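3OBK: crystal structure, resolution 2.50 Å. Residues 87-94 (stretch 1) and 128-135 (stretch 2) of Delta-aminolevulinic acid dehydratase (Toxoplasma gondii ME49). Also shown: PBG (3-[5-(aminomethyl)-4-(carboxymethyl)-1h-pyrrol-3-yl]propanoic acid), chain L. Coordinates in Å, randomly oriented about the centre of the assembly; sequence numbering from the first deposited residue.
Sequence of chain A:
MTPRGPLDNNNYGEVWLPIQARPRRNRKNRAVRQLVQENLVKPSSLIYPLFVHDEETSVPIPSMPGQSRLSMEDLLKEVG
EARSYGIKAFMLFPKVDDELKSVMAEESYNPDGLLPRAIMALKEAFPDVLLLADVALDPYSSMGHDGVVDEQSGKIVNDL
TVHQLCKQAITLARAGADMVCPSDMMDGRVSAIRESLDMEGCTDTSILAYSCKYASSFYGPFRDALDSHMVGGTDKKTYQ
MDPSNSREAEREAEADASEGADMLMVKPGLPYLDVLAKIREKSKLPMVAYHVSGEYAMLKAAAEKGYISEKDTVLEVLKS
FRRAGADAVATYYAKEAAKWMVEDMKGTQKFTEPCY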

# COMPACT_ATOMS: atom_id res chain seq x y z
N ILE A 87 -13.42 -8.76 -36.23
CA ILE A 87 -12.08 -8.33 -35.92
C ILE A 87 -11.98 -6.96 -36.51
O ILE A 87 -12.35 -6.75 -37.66
CB ILE A 87 -10.99 -9.21 -36.53
CG1 ILE A 87 -11.11 -10.67 -36.04
CG2 ILE A 87 -9.59 -8.63 -36.20
CD1 ILE A 87 -10.74 -10.84 -34.55
N LYS A 88 -11.49 -6.01 -35.76
CA LYS A 88 -11.34 -4.67 -36.31
C LYS A 88 -9.89 -4.24 -36.47
O LYS A 88 -9.61 -3.34 -37.27
CB LYS A 88 -12.15 -3.65 -35.47
CG LYS A 88 -13.60 -3.43 -36.00
CD LYS A 88 -14.67 -3.87 -35.06
CE LYS A 88 -16.04 -3.29 -35.45
NZ LYS A 88 -16.35 -1.95 -34.79
N ALA A 89 -8.96 -4.91 -35.78
CA ALA A 89 -7.55 -4.48 -35.76
C ALA A 89 -6.59 -5.50 -36.35
O ALA A 89 -6.58 -6.65 -35.95
CB ALA A 89 -7.13 -4.14 -34.35
N PHE A 90 -5.74 -5.03 -37.23
CA PHE A 90 -4.89 -5.90 -38.03
C PHE A 90 -3.49 -5.35 -38.04
O PHE A 90 -3.27 -4.16 -38.27
CB PHE A 90 -5.41 -5.98 -39.47
CG PHE A 90 -6.83 -6.42 -39.58
CD1 PHE A 90 -7.12 -7.73 -39.82
CD2 PHE A 90 -7.86 -5.53 -39.41
CE1 PHE A 90 -8.42 -8.14 -39.91
CE2 PHE A 90 -9.15 -5.93 -39.49
CZ PHE A 90 -9.44 -7.25 -39.72
N MET A 91 -2.54 -6.23 -37.81
CA MET A 91 -1.15 -5.85 -37.70
C MET A 91 -0.51 -6.44 -38.96
O MET A 91 -0.82 -7.57 -39.32
CB MET A 91 -0.62 -6.48 -36.39
CG MET A 91 0.65 -5.97 -35.79
SD MET A 91 0.91 -6.75 -34.12
CE MET A 91 0.27 -5.55 -32.96
N LEU A 92 0.35 -5.69 -39.64
CA LEU A 92 0.93 -6.12 -40.93
C LEU A 92 2.44 -6.21 -40.95
O LEU A 92 3.15 -5.27 -40.63
CB LEU A 92 0.53 -5.16 -42.05
CG LEU A 92 -0.91 -4.69 -42.15
CD1 LEU A 92 -0.95 -3.74 -43.32
CD2 LEU A 92 -1.88 -5.86 -42.34
N PHE A 93 2.94 -7.35 -41.38
CA PHE A 93 4.35 -7.59 -41.47
C PHE A 93 4.70 -7.89 -42.93
O PHE A 93 3.99 -8.63 -43.59
CB PHE A 93 4.70 -8.79 -40.61
CG PHE A 93 4.43 -8.60 -39.14
CD1 PHE A 93 5.31 -7.89 -38.35
CD2 PHE A 93 3.35 -9.21 -38.55
CE1 PHE A 93 5.08 -7.77 -36.99
CE2 PHE A 93 3.13 -9.11 -37.21
CZ PHE A 93 3.97 -8.40 -36.42
N PRO A 94 5.77 -7.29 -43.45
CA PRO A 94 6.21 -7.58 -44.82
C PRO A 94 7.34 -8.60 -44.91
O PRO A 94 8.35 -8.47 -44.22
CB PRO A 94 6.72 -6.23 -45.30
CG PRO A 94 7.25 -5.59 -44.08
CD PRO A 94 6.47 -6.13 -42.90
N ASP A 128 -12.42 2.29 -42.91
CA ASP A 128 -12.45 2.38 -41.45
C ASP A 128 -11.64 1.28 -40.74
O ASP A 128 -11.74 1.13 -39.51
CB ASP A 128 -13.91 2.34 -40.98
CG ASP A 128 -14.59 1.01 -41.26
OD1 ASP A 128 -15.71 0.82 -40.78
OD2 ASP A 128 -14.02 0.14 -41.96
N VAL A 129 -10.86 0.49 -41.49
CA VAL A 129 -10.09 -0.61 -40.89
C VAL A 129 -9.05 -0.04 -39.92
O VAL A 129 -8.50 1.04 -40.17
CB VAL A 129 -9.37 -1.51 -42.00
CG1 VAL A 129 -8.22 -0.74 -42.70
CG2 VAL A 129 -8.85 -2.85 -41.41
N LEU A 130 -8.79 -0.75 -38.83
CA LEU A 130 -7.69 -0.36 -37.93
C LEU A 130 -6.35 -1.08 -38.27
O LEU A 130 -6.24 -2.28 -38.14
CB LEU A 130 -8.10 -0.62 -36.49
CG LEU A 130 -7.34 0.16 -35.43
CD1 LEU A 130 -7.70 1.64 -35.56
CD2 LEU A 130 -7.66 -0.37 -34.03
N LEU A 131 -5.35 -0.33 -38.72
CA LEU A 131 -4.06 -0.92 -39.12
C LEU A 131 -2.92 -0.55 -38.18
O LEU A 131 -2.72 0.60 -37.85
CB LEU A 131 -3.69 -0.50 -40.54
CG LEU A 131 -4.75 -0.76 -41.61
CD1 LEU A 131 -4.22 -0.35 -43.00
CD2 LEU A 131 -5.22 -2.23 -41.59
N LEU A 132 -2.18 -1.56 -37.76
CA LEU A 132 -1.04 -1.40 -36.86
C LEU A 132 0.17 -1.94 -37.60
O LEU A 132 0.20 -3.11 -37.94
CB LEU A 132 -1.25 -2.22 -35.57
CG LEU A 132 -2.31 -1.87 -34.52
CD1 LEU A 132 -3.70 -1.62 -35.17
CD2 LEU A 132 -2.40 -3.01 -33.43
N ALA A 133 1.15 -1.08 -37.87
CA ALA A 133 2.34 -1.47 -38.64
C ALA A 133 3.51 -1.59 -37.68
O ALA A 133 3.68 -0.75 -36.82
CB ALA A 133 2.63 -0.44 -39.69
N ASP A 134 4.32 -2.63 -37.82
CA ASP A 134 5.47 -2.79 -36.98
C ASP A 134 6.52 -1.71 -37.33
O ASP A 134 6.57 -1.23 -38.47
CB ASP A 134 6.04 -4.19 -37.18
CG ASP A 134 7.13 -4.53 -36.20
OD1 ASP A 134 6.83 -5.19 -35.16
OD2 ASP A 134 8.29 -4.13 -36.48
N VAL A 135 7.32 -1.32 -36.33
CA VAL A 135 8.50 -0.47 -36.55
C VAL A 135 9.71 -1.20 -35.99
O VAL A 135 9.73 -1.60 -34.83
CB VAL A 135 8.34 0.93 -35.93
CG1 VAL A 135 9.66 1.73 -36.00
CG2 VAL A 135 7.19 1.68 -36.62
CHA PBG L . 10.46 -7.86 -35.18
C1A PBG L . 9.34 -8.73 -34.72
C2A PBG L . 9.44 -10.04 -34.26
C3A PBG L . 8.16 -10.43 -33.94
C4A PBG L . 7.33 -9.34 -34.14
NA PBG L . 8.06 -8.33 -34.64
C5A PBG L . 10.65 -10.94 -34.26
C6A PBG L . 11.74 -10.61 -33.33
O1A PBG L . 11.76 -9.43 -32.88
O2A PBG L . 12.63 -11.44 -33.08
C7A PBG L . 7.76 -11.78 -33.49
C8A PBG L . 6.31 -12.10 -33.49
C9A PBG L . 5.91 -13.51 -33.34
O3A PBG L . 4.80 -13.82 -33.75
O4A PBG L . 6.71 -14.43 -33.09
N1 PBG L . 10.77 -6.69 -34.41

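Two parallel strands, the strand segment 89-94 and strand 130-135, pair side by side. Ile 87 makes no contact with stretch 2. At Lys 88 the ladder begins: Leu 130 N donates to Lys 88 O at 3.1 Å.

Ala 89 is in register with Leu 130. Ala 89 CB lies 3.8 Å from Leu 130 CD2 and 4.3 Å from Leu 132 CD1, so its small methyl packs against both leucines on one face of the sheet.

Phe 90 uses both backbone polar atoms. Phe 90 N donates to Leu 130 O at 2.9 Å, and Phe 90 O accepts from Leu 132 N at 2.9 Å. One residue thus bonds to two partners two positions apart, as is usual in parallel pairing. Its side chain lies on the other face, with Phe 90 CD2 3.5 Å from Val 129 CG2.

Met 91 returns to the face of Ala 89. Met 91 CE reaches Leu 132 CD2 at 3.7 Å, and Met 91 CA approaches Leu 132 O at 3.1 Å.

Leu 92 N donates to Leu 132 O at 3.1 Å. Beyond this the strands diverge: Leu 92 O is 4.0 Å from Asp 134 N.

The ring edge of Phe 93 meets Asp 134, Phe 93 CE1 to Asp 134 OD1 at 3.6 Å. The same OD1 of Asp 134 accepts a weak hydrogen bond from PBG NA at 3.4 Å.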